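Local coordinates for protein vibralactone Cyclase (Boreostereum vibrans, PDB 6KD0) that catalyses the cyclization that forms the fused bicyclic beta-lactone of vibralactone, as a member of the alpha/beta hydrolase fold superfamily, at residues W100-G105 with I132-T137; A174-G179 with L205-P210; M228-D233 with P282-G287. All coordinates share one frame; numbering follows the deposited sequence.

Contacts 1 and 2 sit on one central sheet, and contact 3 lies beyond it. Their centres are about 11 Å apart for contacts 1 and 2, about 15 Å for 2 and 3, and about 22 Å for 1 and 3. Strands 97-101 and 171-176 are neighbours, joined by a probable hydrogen bond from Val101 N to Ala174 O of 2.8 Å. Contacts 2 and 3 meet where Pro210 CA packs 3.4 Å from Glu286 OE1. All three border the probable Ser177-His311-Asp281 triad: contact 2 holds the serine, contact 3 follows directly on the aspartate, and Cys103 of contact 1 touches triad residues.

Contact 1: residues W100-G105 with I132-T137; sequences WVHCGG and IDYRLT
The rings of His102 and Tyr134 form an offset stack, their centroids 4.3 Å apart and their planes only 9° from parallel. Over one face of the imidazole lies the CE2 corner of the phenol, and over one face of the Tyr134 ring lies His102 NE2, 3.3 Å from Tyr134 CE2. The imidazole edge is met by Ile132 O, by Leu136 CD2 and, in plane, by a water. At the rim of the Tyr134 ring, in its plane, stands His102 O, while Val101 CG1 approaches obliquely, 3.5 Å from Tyr134 CE2.

Both aromatic side chains have CG between the backbone N and the carbonyl carbon (chi1 74° for His102 and 61° for Tyr134), which turns each ring toward the other, so that the two side chains meet tip to tip and their rings stack offset. Two bonds then fix them. Tyr134 OH donates to His102 O at 2.7 Å, coming from above the carbonyl plane. His102 ND1 donates within its ring plane to Cys103 O at 2.6 Å.

Waters complete the join. One takes the N-H groups of His102 and Ile132 and donates to Trp100 O; another links His102 NE2 to Tyr134 O; a third donates to Tyr134 OH. Farther along, a water bridges Gly105 O, 2.7 Å away, and Thr137 OG1. Val149 of helix 144-158 touches both Val101 and Tyr134.

The His-Cys-Gly-Gly run after strand 97-101 resembles the HGGG loop that supplies the oxyanion hole in hormone-sensitive-lipase-like hydrolases, so a similar role is probable here. Gly104 has backbone angles that call for glycine. Because His102 ND1 carries the proton it gives to Cys103 O, the imidazole is fixed in rotation, and the stack and waters join it to residues 132-137.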
loop_
_atom_site.group_PDB
_atom_site.type_symbol
_atom_site.label_atom_id
_atom_site.label_comp_id
_atom_site.label_asym_id
_atom_site.label_seq_id
_atom_site.Cartn_x
_atom_site.Cartn_y
_atom_site.Cartn_z
ATOM N N TRP A 100 3.928 3.026 6.782
ATOM C CA TRP A 100 3.207 1.981 6.062
ATOM C C TRP A 100 1.707 2.237 6.120
ATOM O O TRP A 100 1.156 2.494 7.203
ATOM C CB TRP A 100 3.543 0.598 6.647
ATOM C CG TRP A 100 2.682 -0.461 6.073
ATOM C CD1 TRP A 100 1.442 -0.848 6.525
ATOM C CD2 TRP A 100 2.934 -1.225 4.887
ATOM N NE1 TRP A 100 0.931 -1.825 5.705
ATOM C CE2 TRP A 100 1.828 -2.080 4.699
ATOM C CE3 TRP A 100 4.002 -1.291 3.982
ATOM C CZ2 TRP A 100 1.754 -2.985 3.637
ATOM C CZ3 TRP A 100 3.920 -2.189 2.921
ATOM C CH2 TRP A 100 2.800 -3.020 2.762
ATOM N N VAL A 101 1.042 2.161 4.961
ATOM C CA VAL A 101 -0.397 2.409 4.849
ATOM C C VAL A 101 -1.093 1.127 4.401
ATOM O O VAL A 101 -0.945 0.683 3.246
ATOM C CB VAL A 101 -0.708 3.554 3.883
ATOM C CG1 VAL A 101 -2.167 4.013 4.075
ATOM C CG2 VAL A 101 0.269 4.687 4.101
ATOM N N HIS A 102 -1.941 0.592 5.285
ATOM C CA HIS A 102 -2.574 -0.705 5.075
ATOM C C HIS A 102 -3.670 -0.654 4.004
ATOM O O HIS A 102 -4.177 0.410 3.624
ATOM C CB HIS A 102 -3.155 -1.224 6.405
ATOM C CG HIS A 102 -4.395 -0.505 6.838
ATOM N ND1 HIS A 102 -5.622 -0.715 6.245
ATOM C CD2 HIS A 102 -4.600 0.413 7.813
ATOM C CE1 HIS A 102 -6.525 0.064 6.818
ATOM N NE2 HIS A 102 -5.930 0.756 7.776
ATOM N N CYS A 103 -4.073 -1.842 3.564
ATOM C CA CYS A 103 -5.041 -2.029 2.496
ATOM C C CYS A 103 -6.470 -2.036 3.036
ATOM O O CYS A 103 -6.725 -1.868 4.240
ATOM C CB CYS A 103 -4.777 -3.340 1.766
ATOM S SG CYS A 103 -5.409 -4.785 2.691
ATOM N N GLY A 104 -7.409 -2.265 2.118
ATOM C CA GLY A 104 -8.772 -2.569 2.505
ATOM C C GLY A 104 -9.848 -1.864 1.712
ATOM O O GLY A 104 -10.971 -1.737 2.214
ATOM N N GLY A 105 -9.541 -1.406 0.491
ATOM C CA GLY A 105 -10.565 -0.767 -0.333
ATOM C C GLY A 105 -11.103 0.535 0.234
ATOM O O GLY A 105 -12.179 0.984 -0.186
ATOM N N ILE A 132 -0.823 3.142 10.659
ATOM C CA ILE A 132 -1.842 4.038 11.206
ATOM C C ILE A 132 -3.252 3.566 10.861
ATOM O O ILE A 132 -3.507 2.990 9.794
ATOM C CB ILE A 132 -1.624 5.508 10.765
ATOM C CG1 ILE A 132 -2.224 5.801 9.377
ATOM C CG2 ILE A 132 -0.149 5.881 10.889
ATOM C CD1 ILE A 132 -1.504 5.104 8.209
ATOM N N ASP A 133 -4.176 3.823 11.793
ATOM C CA ASP A 133 -5.578 3.431 11.659
ATOM C C ASP A 133 -6.385 4.597 11.083
ATOM O O ASP A 133 -7.181 5.247 11.769
ATOM C CB ASP A 133 -6.132 2.989 13.011
ATOM C CG ASP A 133 -5.510 1.686 13.502
ATOM O OD1 ASP A 133 -4.840 1.006 12.694
ATOM O OD2 ASP A 133 -5.694 1.349 14.694
ATOM N N TYR A 134 -6.155 4.868 9.794
ATOM C CA TYR A 134 -6.880 5.939 9.125
ATOM C C TYR A 134 -8.370 5.614 9.066
ATOM O O TYR A 134 -8.781 4.448 9.053
ATOM C CB TYR A 134 -6.303 6.185 7.722
ATOM C CG TYR A 134 -6.358 5.020 6.744
ATOM C CD1 TYR A 134 -7.514 4.741 6.010
ATOM C CD2 TYR A 134 -5.231 4.222 6.526
ATOM C CE1 TYR A 134 -7.555 3.669 5.097
ATOM C CE2 TYR A 134 -5.249 3.164 5.609
ATOM C CZ TYR A 134 -6.417 2.895 4.901
ATOM O OH TYR A 134 -6.439 1.854 4.012
ATOM N N ARG A 135 -9.198 6.656 9.033
ATOM C CA ARG A 135 -10.639 6.435 9.087
ATOM C C ARG A 135 -11.145 5.744 7.821
ATOM O O ARG A 135 -10.655 5.995 6.713
ATOM C CB ARG A 135 -11.364 7.760 9.328
ATOM C CG ARG A 135 -11.554 8.035 10.815
ATOM C CD ARG A 135 -12.129 9.423 11.060
ATOM N NE ARG A 135 -11.129 10.463 10.843
ATOM C CZ ARG A 135 -11.342 11.766 11.009
ATOM N NH1 ARG A 135 -12.538 12.216 11.397
ATOM N NH2 ARG A 135 -10.361 12.629 10.785
ATOM N N LEU A 136 -12.124 4.857 7.995
ATOM C CA LEU A 136 -12.649 4.019 6.925
ATOM C C LEU A 136 -13.910 4.599 6.307
ATOM O O LEU A 136 -14.695 5.286 6.967
ATOM C CB LEU A 136 -12.977 2.617 7.444
ATOM C CG LEU A 136 -11.777 1.891 8.070
ATOM C CD1 LEU A 136 -12.205 0.528 8.591
ATOM C CD2 LEU A 136 -10.660 1.774 7.053
ATOM N N THR A 137 -14.104 4.281 5.023
ATOM C CA THR A 137 -15.372 4.486 4.352
ATOM C C THR A 137 -16.316 3.332 4.690
ATOM O O THR A 137 -15.877 2.275 5.137
ATOM C CB THR A 137 -15.163 4.560 2.834
ATOM O OG1 THR A 137 -14.651 3.300 2.375
ATOM C CG2 THR A 137 -14.183 5.686 2.473
HETATM O O HOH W 1 -1.247 1.305 8.173
HETATM O O HOH W 2 -7.680 2.108 9.531
HETATM O O HOH W 3 -8.877 0.450 3.658
HETATM O O HOH W 4 -14.448 2.416 -0.102
#

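Contact 2: residues A174-G179 with L205-P210; sequences AGQSAG and LVQYPP
Gln176 and Gln207 point to the same face of the sheet, and their torsions bring the amides together: CG of Gln176 is anti to its backbone N (chi1 -179°) with the chain extended, whereas CG of Gln207 lies beside its own N. The amide planes are 19° apart. Gln176 NE2 donates to Gln207 OE1 at 2.9 Å with an N-H...O angle of 158°, and the donor lies in the plane of the accepting carbonyl.

Tyr208 runs alongside Gln176, its OH 3.5 Å from Gln176 CG. A water donates to Gln176 OE1 and also bonds Tyr208 OH, so both ends of the Gln176 amide are held. An alanine in place of Gln176 would probably leave Gln207 OE1 without this donor, break the water link to Tyr208 and open a gap beside the tyrosine ring. At that ring's edge sits Ser177 CB, 3.7 Å from Tyr208 CE1.

Beneath these side chains the parallel strands 171-176 and 203-207 pair by a regular ladder: Gly175 N to Leu205 O at 3.0 Å, Gln207 N to Gly175 O at 3.1 Å, and Ser177 N to Gln207 O at 2.8 Å. The ladder ends in the turn at Ser177, whose positive phi marks a strained corner entering helix 178-192. A side chain on Gly175 would clash with Gly179 O.

Together these strands and helix form a beta-alpha-beta unit, and the Gly-Gln-Ser-Ala-Gly turn fits a nucleophile elbow. Ser177 OG is hydrogen-bonded to His311 NE2, consistent with a nucleophile in a Ser-His-Asp triad. In chemical terms, the Ser177 N to Gln207 O bond fastens the turn to strand 203-207, while an amide-water-phenol chain fixes the side chains beside it.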
loop_
_atom_site.group_PDB
_atom_site.type_symbol
_atom_site.label_atom_id
_atom_site.label_comp_id
_atom_site.label_asym_id
_atom_site.label_seq_id
_atom_site.Cartn_x
_atom_site.Cartn_y
_atom_site.Cartn_z
ATOM N N ALA A 174 5.138 3.650 2.126
ATOM C CA ALA A 174 4.784 2.420 1.449
ATOM C C ALA A 174 3.317 2.159 1.721
ATOM O O ALA A 174 2.823 2.488 2.797
ATOM C CB ALA A 174 5.658 1.249 1.934
ATOM N N GLY A 175 2.612 1.608 0.744
ATOM C CA GLY A 175 1.205 1.312 0.949
ATOM C C GLY A 175 0.731 0.190 0.054
ATOM O O GLY A 175 1.262 -0.033 -1.042
ATOM N N GLN A 176 -0.300 -0.501 0.526
ATOM C CA GLN A 176 -0.868 -1.665 -0.146
ATOM C C GLN A 176 -2.295 -1.364 -0.592
ATOM O O GLN A 176 -3.133 -0.990 0.230
ATOM C CB GLN A 176 -0.847 -2.864 0.801
ATOM C CG GLN A 176 -1.374 -4.140 0.217
ATOM C CD GLN A 176 -1.291 -5.256 1.230
ATOM O OE1 GLN A 176 -2.293 -5.623 1.839
ATOM N NE2 GLN A 176 -0.087 -5.769 1.451
ATOM N N SER A 177 -2.561 -1.526 -1.890
ATOM C CA SER A 177 -3.908 -1.423 -2.484
ATOM C C SER A 177 -4.484 -0.052 -2.147
ATOM O O SER A 177 -3.854 0.955 -2.504
ATOM C CB SER A 177 -4.753 -2.622 -2.055
ATOM O OG SER A 177 -6.014 -2.574 -2.729
ATOM N N ALA A 178 -5.645 0.050 -1.482
ATOM C CA ALA A 178 -6.199 1.366 -1.170
ATOM C C ALA A 178 -5.230 2.196 -0.336
ATOM O O ALA A 178 -5.195 3.434 -0.457
ATOM C CB ALA A 178 -7.542 1.218 -0.455
ATOM N N GLY A 179 -4.429 1.537 0.508
ATOM C CA GLY A 179 -3.425 2.260 1.275
ATOM C C GLY A 179 -2.317 2.811 0.401
ATOM O O GLY A 179 -1.797 3.906 0.661
ATOM N N LEU A 205 7.068 2.970 -1.983
ATOM C CA LEU A 205 6.728 1.645 -2.484
ATOM C C LEU A 205 5.218 1.514 -2.482
ATOM O O LEU A 205 4.577 1.841 -1.479
ATOM C CB LEU A 205 7.342 0.541 -1.615
ATOM C CG LEU A 205 7.170 -0.895 -2.130
ATOM C CD1 LEU A 205 8.380 -1.731 -1.738
ATOM C CD2 LEU A 205 5.893 -1.547 -1.603
ATOM N N VAL A 206 4.645 1.029 -3.585
ATOM C CA VAL A 206 3.214 0.740 -3.575
ATOM C C VAL A 206 2.957 -0.617 -4.214
ATOM O O VAL A 206 3.700 -1.082 -5.088
ATOM C CB VAL A 206 2.366 1.843 -4.264
ATOM C CG1 VAL A 206 2.535 3.173 -3.546
ATOM C CG2 VAL A 206 2.736 1.970 -5.719
ATOM N N GLN A 207 1.887 -1.261 -3.764
ATOM C CA GLN A 207 1.466 -2.540 -4.318
ATOM C C GLN A 207 0.060 -2.374 -4.868
ATOM O O GLN A 207 -0.862 -2.047 -4.114
ATOM C CB GLN A 207 1.501 -3.646 -3.256
ATOM C CG GLN A 207 2.808 -3.734 -2.468
ATOM C CD GLN A 207 2.687 -4.584 -1.208
ATOM O OE1 GLN A 207 1.693 -4.500 -0.484
ATOM N NE2 GLN A 207 3.709 -5.394 -0.926
ATOM N N TYR A 208 -0.097 -2.608 -6.176
ATOM C CA TYR A 208 -1.362 -2.674 -6.911
ATOM C C TYR A 208 -2.412 -1.669 -6.426
ATOM O O TYR A 208 -3.518 -2.079 -6.072
ATOM C CB TYR A 208 -1.910 -4.123 -6.866
ATOM C CG TYR A 208 -1.815 -4.886 -5.538
ATOM C CD1 TYR A 208 -2.742 -4.688 -4.525
ATOM C CD2 TYR A 208 -0.806 -5.832 -5.308
ATOM C CE1 TYR A 208 -2.675 -5.378 -3.322
ATOM C CE2 TYR A 208 -0.725 -6.523 -4.095
ATOM C CZ TYR A 208 -1.666 -6.297 -3.111
ATOM O OH TYR A 208 -1.624 -6.956 -1.892
ATOM N N PRO A 209 -2.125 -0.361 -6.424
ATOM C CA PRO A 209 -3.113 0.648 -5.921
ATOM C C PRO A 209 -4.145 1.018 -6.972
ATOM O O PRO A 209 -3.847 0.997 -8.175
ATOM C CB PRO A 209 -2.229 1.867 -5.604
ATOM C CG PRO A 209 -1.127 1.764 -6.657
ATOM C CD PRO A 209 -0.820 0.268 -6.723
ATOM N N PRO A 210 -5.355 1.412 -6.561
ATOM C CA PRO A 210 -6.194 2.218 -7.456
ATOM C C PRO A 210 -5.546 3.584 -7.610
ATOM O O PRO A 210 -4.864 4.070 -6.705
ATOM C CB PRO A 210 -7.544 2.306 -6.724
ATOM C CG PRO A 210 -7.199 2.086 -5.254
ATOM C CD PRO A 210 -5.928 1.276 -5.202
HETATM O O HOH W 5 -4.128 -6.160 -0.149
#

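Contact 3: residues M228-D233 with P282-G287; sequences MEECRD and PLRDEG
Met228 and Cys231 close on Pro282 to make the tight part of this contact. The Met228 side chain crosses that of Pro282 at about a right angle, with Met228 SD 3.9 Å from Pro282 CB. Cys231 leaves its backbone toward the segment 282-287, which sets Cys231 CB 3.6 Å from Pro282 N. The Met228 chain, bent at chi2 and chi3, brings its methyl to Glu286, Met228 CE lying 3.4 Å from Glu286 OE2; the other carboxylate oxygen of Glu286 accepts from the backbone N-H groups of Thr211 and Cys212.

On the solvent side Glu230, the exposed residue among those that touch, extends to buried Arg284. Arg284 NH2 donates to Glu230 OE2 at 3.1 Å, on the syn side but 33° out of the carboxylate plane; the bond from Arg284 NH1 to Glu230 OE1 is weak at 3.3 Å. The carboxylate and guanidinium planes are 46° apart. Ser12 OG also bonds Glu230 OE1, and Arg284 NH1 bonds Gly279 O. Arg284 grips Asp285 side-on, with NE to OD1 at 2.9 Å and NH2 to OD2.

Glu230 of helix 227-230 thus joins Arg284 and Asp285, at the start of helix 284-296, in a salt-bridge network. Asp281, the probable triad acid, immediately precedes Pro282 and accepts from Leu283 N, in the acid-bearing loop after strand 273-278, as in the alpha/beta hydrolase fold.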
loop_
_atom_site.group_PDB
_atom_site.type_symbol
_atom_site.label_atom_id
_atom_site.label_comp_id
_atom_site.label_asym_id
_atom_site.label_seq_id
_atom_site.Cartn_x
_atom_site.Cartn_y
_atom_site.Cartn_z
ATOM N N MET A 228 -9.741 -3.516 -16.710
ATOM C CA MET A 228 -11.013 -3.395 -15.996
ATOM C C MET A 228 -12.099 -4.279 -16.602
ATOM O O MET A 228 -12.950 -4.806 -15.867
ATOM C CB MET A 228 -11.475 -1.936 -15.953
ATOM C CG MET A 228 -12.580 -1.664 -14.925
ATOM S SD MET A 228 -11.993 -1.660 -13.208
ATOM C CE MET A 228 -10.915 -0.243 -13.251
ATOM N N GLU A 229 -12.090 -4.464 -17.924
ATOM C CA GLU A 229 -13.019 -5.372 -18.590
ATOM C C GLU A 229 -12.442 -6.780 -18.728
ATOM O O GLU A 229 -13.137 -7.772 -18.466
ATOM C CB GLU A 229 -13.381 -4.829 -19.975
ATOM C CG GLU A 229 -14.172 -3.543 -19.953
ATOM C CD GLU A 229 -15.471 -3.673 -19.191
ATOM O OE1 GLU A 229 -16.138 -4.727 -19.316
ATOM O OE2 GLU A 229 -15.828 -2.716 -18.474
ATOM N N GLU A 230 -11.173 -6.872 -19.137
ATOM C CA GLU A 230 -10.538 -8.174 -19.338
ATOM C C GLU A 230 -10.486 -8.967 -18.036
ATOM O O GLU A 230 -10.682 -10.188 -18.038
ATOM C CB GLU A 230 -9.136 -7.991 -19.933
ATOM C CG GLU A 230 -8.115 -9.107 -19.599
ATOM C CD GLU A 230 -6.652 -8.626 -19.625
ATOM O OE1 GLU A 230 -5.749 -9.383 -19.174
ATOM O OE2 GLU A 230 -6.407 -7.488 -20.095
ATOM N N CYS A 231 -10.254 -8.292 -16.906
ATOM C CA CYS A 231 -10.213 -8.935 -15.600
ATOM C C CYS A 231 -11.442 -8.612 -14.755
ATOM O O CYS A 231 -11.369 -8.623 -13.524
ATOM C CB CYS A 231 -8.940 -8.525 -14.861
ATOM S SG CYS A 231 -7.429 -8.938 -15.755
ATOM N N ARG A 232 -12.583 -8.321 -15.392
ATOM C CA ARG A 232 -13.740 -7.884 -14.626
ATOM C C ARG A 232 -14.239 -8.945 -13.657
ATOM O O ARG A 232 -14.931 -8.601 -12.697
ATOM C CB ARG A 232 -14.869 -7.470 -15.565
ATOM C CG ARG A 232 -15.431 -8.609 -16.392
ATOM C CD ARG A 232 -16.348 -8.055 -17.469
ATOM N NE ARG A 232 -16.917 -9.120 -18.287
ATOM C CZ ARG A 232 -16.295 -9.692 -19.313
ATOM N NH1 ARG A 232 -15.074 -9.304 -19.656
ATOM N NH2 ARG A 232 -16.896 -10.657 -19.996
ATOM N N ASP A 233 -13.913 -10.225 -13.874
ATOM C CA ASP A 233 -14.336 -11.280 -12.956
ATOM C C ASP A 233 -13.149 -11.974 -12.293
ATOM O O ASP A 233 -13.238 -13.152 -11.939
ATOM C CB ASP A 233 -15.215 -12.308 -13.666
ATOM C CG ASP A 233 -16.498 -11.705 -14.212
ATOM O OD1 ASP A 233 -17.176 -10.988 -13.455
ATOM O OD2 ASP A 233 -16.822 -11.957 -15.399
ATOM N N PRO A 282 -8.361 -6.222 -12.153
ATOM C CA PRO A 282 -8.976 -5.109 -12.907
ATOM C C PRO A 282 -8.274 -3.777 -12.702
ATOM O O PRO A 282 -8.306 -2.925 -13.602
ATOM C CB PRO A 282 -10.416 -5.071 -12.367
ATOM C CG PRO A 282 -10.318 -5.702 -11.002
ATOM C CD PRO A 282 -9.296 -6.798 -11.168
ATOM N N LEU A 283 -7.633 -3.570 -11.552
ATOM C CA LEU A 283 -6.894 -2.337 -11.271
ATOM C C LEU A 283 -5.495 -2.321 -11.878
ATOM O O LEU A 283 -4.741 -1.369 -11.637
ATOM C CB LEU A 283 -6.769 -2.140 -9.752
ATOM C CG LEU A 283 -8.037 -1.892 -8.949
ATOM C CD1 LEU A 283 -7.701 -1.594 -7.465
ATOM C CD2 LEU A 283 -8.862 -0.767 -9.548
ATOM N N ARG A 284 -5.115 -3.353 -12.639
ATOM C CA ARG A 284 -3.739 -3.441 -13.113
ATOM C C ARG A 284 -3.368 -2.249 -13.986
ATOM O O ARG A 284 -2.331 -1.608 -13.775
ATOM C CB ARG A 284 -3.527 -4.749 -13.881
ATOM C CG ARG A 284 -2.120 -4.907 -14.457
ATOM C CD ARG A 284 -2.086 -6.028 -15.518
ATOM N NE ARG A 284 -2.778 -5.641 -16.750
ATOM C CZ ARG A 284 -3.572 -6.435 -17.465
ATOM N NH1 ARG A 284 -3.815 -7.681 -17.073
ATOM N NH2 ARG A 284 -4.128 -5.979 -18.580
ATOM N N ASP A 285 -4.203 -1.936 -14.974
ATOM C CA ASP A 285 -3.768 -0.996 -16.002
ATOM C C ASP A 285 -3.756 0.455 -15.514
ATOM O O ASP A 285 -2.891 1.226 -15.943
ATOM C CB ASP A 285 -4.614 -1.175 -17.261
ATOM C CG ASP A 285 -4.226 -2.432 -18.046
ATOM O OD1 ASP A 285 -3.114 -2.968 -17.827
ATOM O OD2 ASP A 285 -5.038 -2.904 -18.855
ATOM N N GLU A 286 -4.652 0.856 -14.605
ATOM C CA GLU A 286 -4.526 2.219 -14.086
ATOM C C GLU A 286 -3.270 2.371 -13.239
ATOM O O GLU A 286 -2.679 3.459 -13.194
ATOM C CB GLU A 286 -5.777 2.630 -13.308
ATOM C CG GLU A 286 -6.044 1.856 -12.029
ATOM C CD GLU A 286 -7.431 2.162 -11.488
ATOM O OE1 GLU A 286 -7.547 2.883 -10.466
ATOM O OE2 GLU A 286 -8.410 1.708 -12.113
ATOM N N GLY A 287 -2.820 1.290 -12.598
ATOM C CA GLY A 287 -1.544 1.336 -11.904
ATOM C C GLY A 287 -0.368 1.415 -12.862
ATOM O O GLY A 287 0.582 2.176 -12.643
#